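Local coordinates for protein UDP-N-Acetylglucosamine 2-Epimerase (Thermus thermophilus, PDB 1V4V) that probably interconverts UDP-N-acetylglucosamine and UDP-N-acetylmannosamine by inverting the configuration at C2 of the sugar, at residues P199-M205 with H230-P236; L40-H44 with V65-R69; G4-V8 with P32-P36; L52-G56 with L184-G189. All coordinates share one frame. Residues are numbered along the deposited sequence.

Overall arrangement
Two Rossmann-like domains, each built on a parallel sheet, make up this GT-B chain, and the four contacts sample them at different depths. Interactions 1 and 3 are counterparts: each joins the two strands of a beta-alpha-beta unit by backbone hydrogen bonds, one in each domain, with centres about 43 Å apart. Interaction 1 is largely buried and apolar, whereas interaction 3, at the start of its strands, is partly exposed and crowds two cationic side chains. Interaction 2 is a surface contact between loops, with one side-chain-to-backbone hydrogen bond. Interaction 4 has no hydrogen bond, only hydrophobic contact between helix ends, and meets interaction 2 where L40 packs on L52.

Interaction 1 of 4, residues P199-M205 with H230-P236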
loop_
_atom_site.group_PDB
_atom_site.type_symbol
_atom_site.label_atom_id
_atom_site.label_comp_id
_atom_site.label_asym_id
_atom_site.label_seq_id
_atom_site.Cartn_x
_atom_site.Cartn_y
_atom_site.Cartn_z
ATOM N N PRO A 199 -48.546 -7.183 -17.049
ATOM C CA PRO A 199 -47.120 -6.831 -17.007
ATOM C C PRO A 199 -46.854 -5.437 -16.443
ATOM O O PRO A 199 -47.751 -4.590 -16.387
ATOM C CB PRO A 199 -46.692 -6.927 -18.473
ATOM C CG PRO A 199 -47.701 -7.862 -19.079
ATOM C CD PRO A 199 -48.978 -7.405 -18.438
ATOM N N TYR A 200 -45.602 -5.198 -16.063
ATOM C CA TYR A 200 -45.211 -3.917 -15.492
ATOM C C TYR A 200 -44.091 -3.216 -16.237
ATOM O O TYR A 200 -43.305 -3.842 -16.946
ATOM C CB TYR A 200 -44.721 -4.090 -14.055
ATOM C CG TYR A 200 -45.624 -4.910 -13.164
ATOM C CD1 TYR A 200 -45.289 -6.220 -12.821
ATOM C CD2 TYR A 200 -46.799 -4.370 -12.648
ATOM C CE1 TYR A 200 -46.103 -6.974 -11.978
ATOM C CE2 TYR A 200 -47.626 -5.116 -11.806
ATOM C CZ TYR A 200 -47.268 -6.414 -11.475
ATOM O OH TYR A 200 -48.072 -7.150 -10.634
ATOM N N VAL A 201 -44.053 -1.901 -16.056
ATOM C CA VAL A 201 -42.998 -1.047 -16.582
ATOM C C VAL A 201 -42.599 -0.261 -15.339
ATOM O O VAL A 201 -43.446 0.380 -14.716
ATOM C CB VAL A 201 -43.497 -0.046 -17.650
ATOM C CG1 VAL A 201 -42.394 0.960 -17.965
ATOM C CG2 VAL A 201 -43.890 -0.793 -18.926
ATOM N N THR A 202 -41.330 -0.335 -14.953
ATOM C CA THR A 202 -40.883 0.405 -13.778
ATOM C C THR A 202 -40.400 1.769 -14.222
ATOM O O THR A 202 -39.680 1.891 -15.217
ATOM C CB THR A 202 -39.741 -0.326 -13.040
ATOM O OG1 THR A 202 -40.222 -1.572 -12.521
ATOM C CG2 THR A 202 -39.222 0.528 -11.878
ATOM N N VAL A 203 -40.828 2.799 -13.499
ATOM C CA VAL A 203 -40.437 4.166 -13.815
ATOM C C VAL A 203 -39.713 4.808 -12.645
ATOM O O VAL A 203 -40.114 4.642 -11.486
ATOM C CB VAL A 203 -41.661 5.042 -14.167
ATOM C CG1 VAL A 203 -41.224 6.486 -14.367
ATOM C CG2 VAL A 203 -42.343 4.523 -15.427
ATOM N N THR A 204 -38.655 5.546 -12.968
ATOM C CA THR A 204 -37.846 6.247 -11.974
ATOM C C THR A 204 -37.286 7.557 -12.558
ATOM O O THR A 204 -36.624 7.563 -13.603
ATOM C CB THR A 204 -36.680 5.347 -11.479
ATOM O OG1 THR A 204 -37.022 4.784 -10.208
ATOM C CG2 THR A 204 -35.376 6.125 -11.368
HETATM N N MSE A 205 -37.596 8.679 -11.913
HETATM C CA MSE A 205 -37.085 9.992 -12.355
HETATM C C MSE A 205 -36.652 10.776 -11.128
HETATM O O MSE A 205 -37.477 11.079 -10.259
HETATM C CB MSE A 205 -38.219 10.739 -13.079
HETATM C CG MSE A 205 -38.581 10.184 -14.480
HETATM SE SE MSE A 205 -39.553 11.461 -15.548
HETATM C CE MSE A 205 -41.204 11.324 -14.632
ATOM N N HIS A 230 -53.103 -1.989 -20.983
ATOM C CA HIS A 230 -52.890 -3.306 -20.387
ATOM C C HIS A 230 -51.612 -3.424 -19.572
ATOM O O HIS A 230 -51.353 -4.465 -18.966
ATOM C CB HIS A 230 -52.901 -4.387 -21.470
ATOM C CG HIS A 230 -54.206 -4.507 -22.187
ATOM N ND1 HIS A 230 -55.409 -4.626 -21.522
ATOM C CD2 HIS A 230 -54.501 -4.539 -23.506
ATOM C CE1 HIS A 230 -56.385 -4.724 -22.401
ATOM N NE2 HIS A 230 -55.863 -4.675 -23.615
ATOM N N LEU A 231 -50.804 -2.366 -19.569
ATOM C CA LEU A 231 -49.565 -2.362 -18.803
ATOM C C LEU A 231 -49.742 -1.497 -17.571
ATOM O O LEU A 231 -50.489 -0.524 -17.590
ATOM C CB LEU A 231 -48.412 -1.774 -19.629
ATOM C CG LEU A 231 -48.093 -2.414 -20.974
ATOM C CD1 LEU A 231 -46.862 -1.728 -21.574
ATOM C CD2 LEU A 231 -47.839 -3.890 -20.789
ATOM N N THR A 232 -49.047 -1.846 -16.496
ATOM C CA THR A 232 -49.117 -1.046 -15.284
ATOM C C THR A 232 -47.755 -0.410 -15.065
ATOM O O THR A 232 -46.747 -1.104 -14.990
ATOM C CB THR A 232 -49.479 -1.890 -14.071
ATOM O OG1 THR A 232 -50.797 -2.424 -14.252
ATOM C CG2 THR A 232 -49.439 -1.034 -12.801
ATOM N N PHE A 233 -47.738 0.916 -14.980
ATOM C CA PHE A 233 -46.502 1.668 -14.781
ATOM C C PHE A 233 -46.311 1.950 -13.299
ATOM O O PHE A 233 -47.102 2.667 -12.690
ATOM C CB PHE A 233 -46.557 2.969 -15.594
ATOM C CG PHE A 233 -46.654 2.739 -17.084
ATOM C CD1 PHE A 233 -47.849 2.312 -17.661
ATOM C CD2 PHE A 233 -45.528 2.875 -17.896
ATOM C CE1 PHE A 233 -47.928 2.016 -19.021
ATOM C CE2 PHE A 233 -45.586 2.584 -19.259
ATOM C CZ PHE A 233 -46.793 2.150 -19.829
ATOM N N VAL A 234 -45.259 1.368 -12.729
ATOM C CA VAL A 234 -44.966 1.519 -11.307
ATOM C C VAL A 234 -43.823 2.496 -11.106
ATOM O O VAL A 234 -42.702 2.272 -11.571
ATOM C CB VAL A 234 -44.627 0.161 -10.681
ATOM C CG1 VAL A 234 -44.465 0.310 -9.172
ATOM C CG2 VAL A 234 -45.739 -0.835 -11.002
ATOM N N TYR A 235 -44.122 3.568 -10.379
ATOM C CA TYR A 235 -43.184 4.649 -10.148
ATOM C C TYR A 235 -42.944 5.011 -8.677
ATOM O O TYR A 235 -43.765 5.687 -8.061
ATOM C CB TYR A 235 -43.714 5.868 -10.918
ATOM C CG TYR A 235 -42.908 7.152 -10.878
ATOM C CD1 TYR A 235 -41.634 7.207 -10.318
ATOM C CD2 TYR A 235 -43.426 8.319 -11.449
ATOM C CE1 TYR A 235 -40.892 8.395 -10.329
ATOM C CE2 TYR A 235 -42.697 9.505 -11.464
ATOM C CZ TYR A 235 -41.435 9.538 -10.907
ATOM O OH TYR A 235 -40.715 10.705 -10.949
ATOM N N PRO A 236 -41.826 4.545 -8.095
ATOM C CA PRO A 236 -41.520 4.870 -6.696
ATOM C C PRO A 236 -40.967 6.294 -6.758
ATOM O O PRO A 236 -39.829 6.501 -7.174
ATOM C CB PRO A 236 -40.438 3.853 -6.325
ATOM C CG PRO A 236 -40.664 2.718 -7.302
ATOM C CD PRO A 236 -40.955 3.462 -8.578
HETATM O O HOH W 1 -37.783 7.948 -8.854
#
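In adjacent parallel strands backbone alternation assigns each side chain to a face, and the rotamer then decides which neighbour it meets. T232 N to P199 O (3.0 Å), V201 N to T232 O (3.0 Å), V234 N to V201 O (2.9 Å) and V203 N to V234 O (2.7 Å) fix the register. Y200 (m) and T202 share one face with T232 and V234, Y200 CD2 lying 4.0 Å from V234 CG2. On the other face V201, in t, places its CB 3.6 Å from CD2 of F233, whose chi1 is m. Y235 instead adopts t, carrying its ring forward beside the neighbouring strand, past V203 toward M205: V203 CG1 makes a CH-pi contact over one face, 4.1 Å from the centroid, and Y235 OH makes a weak hydrogen bond to M205 O (3.3 Å). The strands belong to one beta-alpha-beta unit of a Rossmann-like domain. Its connecting helix 214-227 covers V203 and M205, helix 265-273 covers T202 and V234, and strands 275-280 and 257-260 flank the pair.

Interaction 2 of 4, residues L40-H44 with V65-R69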
loop_
_atom_site.group_PDB
_atom_site.type_symbol
_atom_site.label_atom_id
_atom_site.label_comp_id
_atom_site.label_asym_id
_atom_site.label_seq_id
_atom_site.Cartn_x
_atom_site.Cartn_y
_atom_site.Cartn_z
ATOM N N LEU A 40 -17.289 -6.844 10.988
ATOM C CA LEU A 40 -17.745 -5.494 10.663
ATOM C C LEU A 40 -16.696 -4.524 11.178
ATOM O O LEU A 40 -16.156 -4.711 12.268
ATOM C CB LEU A 40 -19.106 -5.204 11.304
ATOM C CG LEU A 40 -20.233 -6.129 10.831
ATOM C CD1 LEU A 40 -21.567 -5.617 11.355
ATOM C CD2 LEU A 40 -20.249 -6.190 9.306
ATOM N N THR A 41 -16.418 -3.481 10.401
ATOM C CA THR A 41 -15.385 -2.519 10.771
ATOM C C THR A 41 -15.855 -1.063 10.804
ATOM O O THR A 41 -15.037 -0.151 10.946
ATOM C CB THR A 41 -14.208 -2.612 9.776
ATOM O OG1 THR A 41 -14.674 -2.261 8.465
ATOM C CG2 THR A 41 -13.644 -4.024 9.727
ATOM N N GLY A 42 -17.161 -0.851 10.682
ATOM C CA GLY A 42 -17.703 0.497 10.659
ATOM C C GLY A 42 -18.348 1.044 11.923
ATOM O O GLY A 42 -18.251 0.454 13.005
ATOM N N GLN A 43 -19.030 2.178 11.764
ATOM C CA GLN A 43 -19.681 2.881 12.868
ATOM C C GLN A 43 -21.136 2.532 13.160
ATOM O O GLN A 43 -21.623 2.799 14.255
ATOM C CB GLN A 43 -19.615 4.391 12.628
ATOM C CG GLN A 43 -18.224 4.969 12.490
ATOM C CD GLN A 43 -18.257 6.431 12.078
ATOM O OE1 GLN A 43 -18.783 6.776 11.020
ATOM N NE2 GLN A 43 -17.695 7.297 12.913
ATOM N N HIS A 44 -21.838 1.954 12.197
ATOM C CA HIS A 44 -23.246 1.643 12.408
ATOM C C HIS A 44 -23.541 0.151 12.380
ATOM O O HIS A 44 -24.021 -0.379 11.380
ATOM C CB HIS A 44 -24.079 2.372 11.355
ATOM C CG HIS A 44 -23.716 3.817 11.205
ATOM N ND1 HIS A 44 -23.829 4.722 12.237
ATOM C CD2 HIS A 44 -23.212 4.503 10.153
ATOM C CE1 HIS A 44 -23.407 5.906 11.828
ATOM N NE2 HIS A 44 -23.027 5.800 10.568
ATOM N N VAL A 65 -15.548 1.040 17.053
ATOM C CA VAL A 65 -15.278 2.301 16.372
ATOM C C VAL A 65 -16.100 3.467 16.912
ATOM O O VAL A 65 -17.301 3.341 17.133
ATOM C CB VAL A 65 -15.550 2.155 14.855
ATOM C CG1 VAL A 65 -15.286 3.467 14.139
ATOM C CG2 VAL A 65 -14.677 1.046 14.281
HETATM N N MSE A 66 -15.441 4.606 17.115
HETATM C CA MSE A 66 -16.110 5.803 17.621
HETATM C C MSE A 66 -17.136 6.287 16.596
HETATM O O MSE A 66 -16.999 6.031 15.402
HETATM C CB MSE A 66 -15.089 6.924 17.871
HETATM C CG MSE A 66 -13.907 6.559 18.764
HETATM SE SE MSE A 66 -12.654 8.043 19.016
HETATM C CE MSE A 66 -13.313 9.242 17.658
ATOM N N GLN A 67 -18.163 6.992 17.060
ATOM C CA GLN A 67 -19.186 7.514 16.157
ATOM C C GLN A 67 -18.778 8.897 15.657
ATOM O O GLN A 67 -19.090 9.287 14.532
ATOM C CB GLN A 67 -20.537 7.617 16.870
ATOM C CG GLN A 67 -21.630 6.758 16.259
ATOM C CD GLN A 67 -21.418 5.278 16.504
ATOM O OE1 GLN A 67 -22.143 4.443 15.967
ATOM N NE2 GLN A 67 -20.429 4.944 17.325
ATOM N N GLU A 68 -18.072 9.629 16.509
ATOM C CA GLU A 68 -17.627 10.976 16.184
ATOM C C GLU A 68 -16.565 11.007 15.093
ATOM O O GLU A 68 -15.803 10.058 14.918
ATOM C CB GLU A 68 -17.075 11.661 17.436
ATOM C CG GLU A 68 -15.965 10.873 18.106
ATOM C CD GLU A 68 -15.200 11.678 19.137
ATOM O OE1 GLU A 68 -14.682 12.758 18.783
ATOM O OE2 GLU A 68 -15.106 11.225 20.295
ATOM N N ARG A 69 -16.531 12.118 14.366
ATOM C CA ARG A 69 -15.567 12.337 13.294
ATOM C C ARG A 69 -14.187 12.257 13.948
ATOM O O ARG A 69 -14.039 12.593 15.122
ATOM C CB ARG A 69 -15.818 13.719 12.682
ATOM C CG ARG A 69 -14.993 14.072 11.461
ATOM C CD ARG A 69 -15.516 15.358 10.815
ATOM N NE ARG A 69 -15.908 16.366 11.804
ATOM C CZ ARG A 69 -17.139 16.505 12.293
ATOM N NH1 ARG A 69 -17.394 17.445 13.192
ATOM N NH2 ARG A 69 -18.120 15.715 11.873
#
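L40 ends strand 34-40 without reaching the other segment. At T41 the chain enters the loop; its side chain turns away, but its carbonyl meets the partner, with T41 O 3.6 Å from V65 CG2. G42 O lies 3.7 Å from V65 CB, so the valine, whose CB points toward the segment, packs against two successive peptide groups. Both segments are loops that follow adjacent parallel strands, 34-40 and 61-62, and run on into helices 45-53 and 72-89, the strand-loop-helix pattern of a Rossmann-like domain, here the N-terminal one of a GT-B chain. Q43 supplies most of the contact area of 40-44. In its m, t conformation the aliphatic part lies along V65, with Q43 CG 3.7 Å from V65 CG1, while the amide extends further to give a hydrogen bond from Q43 NE2 to M66 O (2.9 Å), tying one loop to the backbone of the other. H44 takes the N-cap position of helix 45-53, and V65 also touches I79 of helix 72-89.

Interaction 3 of 4, residues G4-V8 with P32-P36; sequences GMKRV and PGLKP
Where two parallel strands begin side by side, backbone donors and acceptors can pair well while two side-chain donors are merely crowded together, as segments 4-8 and 32-36 illustrate. Strand parts 6-8 and 34-36 are extended (phi -83° to -137°, psi 113° to 147°) and cross at -28°. K6 pairs with L34, R7 with K35 and V8 with P36, CA atoms 4.7 to 4.9 Å apart. Before the strands the chains close up: G4 CA lies 3.2 Å from G33 C, and G33 has phi 95° and psi -6°, where a CB would jam against the preceding carbonyl. Three hydrogen bonds follow: K6 N gives to G33 O (2.9 Å), K35 N to K6 O (2.9 Å) and V8 N to K35 O (2.9 Å). R7 N, facing the other neighbour, is met by D93, and V8 is bonded onward to L37. K6, L34, V8 and P36 occupy one face; with L34 in m, t and V8 in t, V8 CG2 and L34 CD2 touch at 4.0 Å, under helices 15-29 and 353-364. On the other face R7 (chi1 m) and K35 (chi1 t) extend together until R7 NH1 and K35 NZ stand 2.8 Å apart, two donors without a bond. This opens a right-handed beta-alpha-beta crossover of a Rossmann-like domain, held by peptide groups and the apolar face, whereas the two like charges oppose it.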
loop_
_atom_site.group_PDB
_atom_site.type_symbol
_atom_site.label_atom_id
_atom_site.label_comp_id
_atom_site.label_asym_id
_atom_site.label_seq_id
_atom_site.Cartn_x
_atom_site.Cartn_y
_atom_site.Cartn_z
ATOM N N GLY A 4 -16.182 -25.875 6.661
ATOM C CA GLY A 4 -14.824 -26.127 6.109
ATOM C C GLY A 4 -13.748 -25.916 7.155
ATOM O O GLY A 4 -14.008 -25.325 8.203
HETATM N N MSE A 5 -12.537 -26.391 6.873
HETATM C CA MSE A 5 -11.431 -26.255 7.815
HETATM C C MSE A 5 -10.784 -24.872 7.732
HETATM O O MSE A 5 -10.360 -24.320 8.747
HETATM C CB MSE A 5 -10.370 -27.339 7.569
HETATM C CG MSE A 5 -9.332 -27.001 6.499
HETATM SE SE MSE A 5 -9.905 -27.232 4.661
HETATM C CE MSE A 5 -8.610 -28.556 4.120
ATOM N N LYS A 6 -10.711 -24.318 6.525
ATOM C CA LYS A 6 -10.116 -22.999 6.330
ATOM C C LYS A 6 -11.142 -21.913 6.639
ATOM O O LYS A 6 -12.336 -22.086 6.387
ATOM C CB LYS A 6 -9.628 -22.833 4.888
ATOM C CG LYS A 6 -8.575 -23.836 4.431
ATOM C CD LYS A 6 -7.310 -23.761 5.272
ATOM C CE LYS A 6 -6.137 -24.438 4.569
ATOM N NZ LYS A 6 -6.459 -25.823 4.126
ATOM N N ARG A 7 -10.677 -20.795 7.184
ATOM C CA ARG A 7 -11.575 -19.698 7.510
ATOM C C ARG A 7 -11.230 -18.454 6.694
ATOM O O ARG A 7 -10.069 -18.044 6.622
ATOM C CB ARG A 7 -11.511 -19.397 9.009
ATOM C CG ARG A 7 -11.731 -20.631 9.888
ATOM C CD ARG A 7 -11.955 -20.255 11.347
ATOM N NE ARG A 7 -11.782 -21.387 12.258
ATOM C CZ ARG A 7 -12.442 -22.540 12.175
ATOM N NH1 ARG A 7 -13.334 -22.740 11.214
ATOM N NH2 ARG A 7 -12.209 -23.502 13.058
ATOM N N VAL A 8 -12.245 -17.867 6.069
ATOM C CA VAL A 8 -12.061 -16.676 5.243
ATOM C C VAL A 8 -12.879 -15.539 5.830
ATOM O O VAL A 8 -14.108 -15.581 5.836
ATOM C CB VAL A 8 -12.522 -16.933 3.792
ATOM C CG1 VAL A 8 -12.295 -15.691 2.935
ATOM C CG2 VAL A 8 -11.767 -18.113 3.221
ATOM N N PRO A 32 -16.501 -26.564 -0.328
ATOM C CA PRO A 32 -16.051 -27.512 0.693
ATOM C C PRO A 32 -14.646 -27.209 1.202
ATOM O O PRO A 32 -13.727 -26.980 0.417
ATOM C CB PRO A 32 -16.124 -28.855 -0.032
ATOM C CG PRO A 32 -17.258 -28.651 -0.989
ATOM C CD PRO A 32 -16.955 -27.277 -1.534
ATOM N N GLY A 33 -14.489 -27.213 2.522
ATOM C CA GLY A 33 -13.192 -26.941 3.111
ATOM C C GLY A 33 -13.023 -25.487 3.508
ATOM O O GLY A 33 -12.018 -25.120 4.112
ATOM N N LEU A 34 -14.006 -24.658 3.167
ATOM C CA LEU A 34 -13.957 -23.236 3.494
ATOM C C LEU A 34 -15.162 -22.796 4.307
ATOM O O LEU A 34 -16.266 -23.315 4.142
ATOM C CB LEU A 34 -13.904 -22.385 2.217
ATOM C CG LEU A 34 -12.651 -22.445 1.347
ATOM C CD1 LEU A 34 -12.826 -21.558 0.124
ATOM C CD2 LEU A 34 -11.454 -22.001 2.165
ATOM N N LYS A 35 -14.936 -21.833 5.190
ATOM C CA LYS A 35 -16.002 -21.278 6.005
ATOM C C LYS A 35 -15.820 -19.766 6.014
ATOM O O LYS A 35 -14.796 -19.255 6.473
ATOM C CB LYS A 35 -15.950 -21.814 7.436
ATOM C CG LYS A 35 -16.993 -21.178 8.341
ATOM C CD LYS A 35 -17.215 -21.980 9.608
ATOM C CE LYS A 35 -15.958 -22.063 10.447
ATOM N NZ LYS A 35 -16.138 -22.949 11.635
ATOM N N PRO A 36 -16.806 -19.031 5.486
ATOM C CA PRO A 36 -16.700 -17.572 5.460
ATOM C C PRO A 36 -17.154 -16.971 6.785
ATOM O O PRO A 36 -18.042 -17.509 7.451
ATOM C CB PRO A 36 -17.619 -17.191 4.307
ATOM C CG PRO A 36 -18.742 -18.189 4.464
ATOM C CD PRO A 36 -18.007 -19.491 4.761
#

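Interaction 4 of 4, residues L52-G56 with L184-G189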
loop_
_atom_site.group_PDB
_atom_site.type_symbol
_atom_site.label_atom_id
_atom_site.label_comp_id
_atom_site.label_asym_id
_atom_site.label_seq_id
_atom_site.Cartn_x
_atom_site.Cartn_y
_atom_site.Cartn_z
ATOM N N LEU A 52 -27.326 -6.677 5.853
ATOM C CA LEU A 52 -26.911 -8.044 5.572
ATOM C C LEU A 52 -28.077 -9.021 5.714
ATOM O O LEU A 52 -28.015 -10.144 5.219
ATOM C CB LEU A 52 -25.768 -8.448 6.508
ATOM C CG LEU A 52 -24.398 -7.842 6.182
ATOM C CD1 LEU A 52 -23.417 -8.104 7.318
ATOM C CD2 LEU A 52 -23.883 -8.439 4.880
ATOM N N SER A 53 -29.140 -8.584 6.382
ATOM C CA SER A 53 -30.318 -9.426 6.590
ATOM C C SER A 53 -30.953 -9.894 5.288
ATOM O O SER A 53 -31.324 -11.062 5.164
ATOM C CB SER A 53 -31.365 -8.686 7.426
ATOM O OG SER A 53 -30.910 -8.491 8.754
ATOM N N LEU A 54 -31.085 -8.986 4.324
ATOM C CA LEU A 54 -31.678 -9.330 3.035
ATOM C C LEU A 54 -31.016 -10.548 2.426
ATOM O O LEU A 54 -31.685 -11.405 1.855
ATOM C CB LEU A 54 -31.550 -8.177 2.034
ATOM C CG LEU A 54 -31.898 -8.580 0.588
ATOM C CD1 LEU A 54 -33.402 -8.784 0.463
ATOM C CD2 LEU A 54 -31.429 -7.525 -0.393
ATOM N N PHE A 55 -29.693 -10.622 2.543
ATOM C CA PHE A 55 -28.948 -11.732 1.966
ATOM C C PHE A 55 -28.827 -12.927 2.897
ATOM O O PHE A 55 -28.183 -13.916 2.559
ATOM C CB PHE A 55 -27.552 -11.262 1.547
ATOM C CG PHE A 55 -27.558 -9.973 0.776
ATOM C CD1 PHE A 55 -27.420 -8.754 1.433
ATOM C CD2 PHE A 55 -27.726 -9.972 -0.606
ATOM C CE1 PHE A 55 -27.450 -7.552 0.726
ATOM C CE2 PHE A 55 -27.757 -8.777 -1.322
ATOM C CZ PHE A 55 -27.619 -7.564 -0.655
ATOM N N GLY A 56 -29.451 -12.837 4.066
ATOM C CA GLY A 56 -29.395 -13.931 5.018
ATOM C C GLY A 56 -28.006 -14.135 5.595
ATOM O O GLY A 56 -27.546 -15.270 5.742
ATOM N N LEU A 184 -29.210 -11.339 -6.711
ATOM C CA LEU A 184 -29.512 -11.932 -5.412
ATOM C C LEU A 184 -30.618 -11.145 -4.708
ATOM O O LEU A 184 -31.561 -11.726 -4.165
ATOM C CB LEU A 184 -28.249 -11.949 -4.543
ATOM C CG LEU A 184 -28.364 -12.481 -3.111
ATOM C CD1 LEU A 184 -28.946 -13.886 -3.120
ATOM C CD2 LEU A 184 -26.985 -12.476 -2.462
ATOM N N ALA A 185 -30.500 -9.821 -4.722
ATOM C CA ALA A 185 -31.488 -8.966 -4.080
ATOM C C ALA A 185 -32.861 -9.167 -4.717
ATOM O O ALA A 185 -33.880 -9.172 -4.023
ATOM C CB ALA A 185 -31.069 -7.505 -4.190
ATOM N N ALA A 186 -32.884 -9.343 -6.035
ATOM C CA ALA A 186 -34.148 -9.536 -6.742
ATOM C C ALA A 186 -34.803 -10.844 -6.319
ATOM O O ALA A 186 -36.015 -10.906 -6.105
ATOM C CB ALA A 186 -33.915 -9.537 -8.241
ATOM N N LYS A 187 -33.989 -11.887 -6.199
ATOM C CA LYS A 187 -34.476 -13.201 -5.807
ATOM C C LYS A 187 -34.997 -13.235 -4.374
ATOM O O LYS A 187 -36.035 -13.834 -4.098
ATOM C CB LYS A 187 -33.358 -14.236 -5.967
ATOM C CG LYS A 187 -33.724 -15.618 -5.454
ATOM C CD LYS A 187 -32.560 -16.585 -5.569
ATOM C CE LYS A 187 -32.922 -17.930 -4.957
ATOM N NZ LYS A 187 -33.314 -17.789 -3.525
ATOM N N LEU A 188 -34.272 -12.591 -3.468
ATOM C CA LEU A 188 -34.646 -12.569 -2.056
ATOM C C LEU A 188 -35.682 -11.507 -1.716
ATOM O O LEU A 188 -36.367 -11.600 -0.695
ATOM C CB LEU A 188 -33.396 -12.349 -1.194
ATOM C CG LEU A 188 -32.295 -13.401 -1.348
ATOM C CD1 LEU A 188 -31.082 -13.002 -0.521
ATOM C CD2 LEU A 188 -32.822 -14.762 -0.913
ATOM N N GLY A 189 -35.801 -10.499 -2.572
ATOM C CA GLY A 189 -36.749 -9.432 -2.317
ATOM C C GLY A 189 -38.190 -9.752 -2.667
ATOM O O GLY A 189 -38.485 -10.767 -3.296
#
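Both segments are places where a helix stops. Residues 53-56 form a type I turn at the end of helix 45-53, with G56 N bonded to S53 O (2.8 Å) and G56 at phi 68°, the positive-phi residue of a Schellman motif. In the partner segment, helix 177-188 runs regularly through L188, L188 N bonding to L184 O (2.9 Å), before G189 departs from helical angles. The CA atoms of L54 and L188 come to 6.7 Å. No hydrogen bond crosses, and the join is apolar packing, with L188 CD1 also resting on the backbone at L54 O (2.9 Å) and F55 CA (3.5 Å). L54, in t, p, reaches over the helix with L54 CD2 3.8 Å from A185 CB and L54 CD1 3.9 Å from L188 CB. The F55 ring receives L184 at its edge, F55 CD2 and L184 CD2 being a tight 3.2 Å apart. F55 and L184 also meet helix 15-29, through A22 and L26, whereas A185 and A186 touch helix 265-273, which packs on the other sheet. Helix 177-188 thus lies between the two halves of the chain, before strand 200-203 opens the second sheet, and such an apolar seam between two Rossmann-like domains befits the GT-B fold.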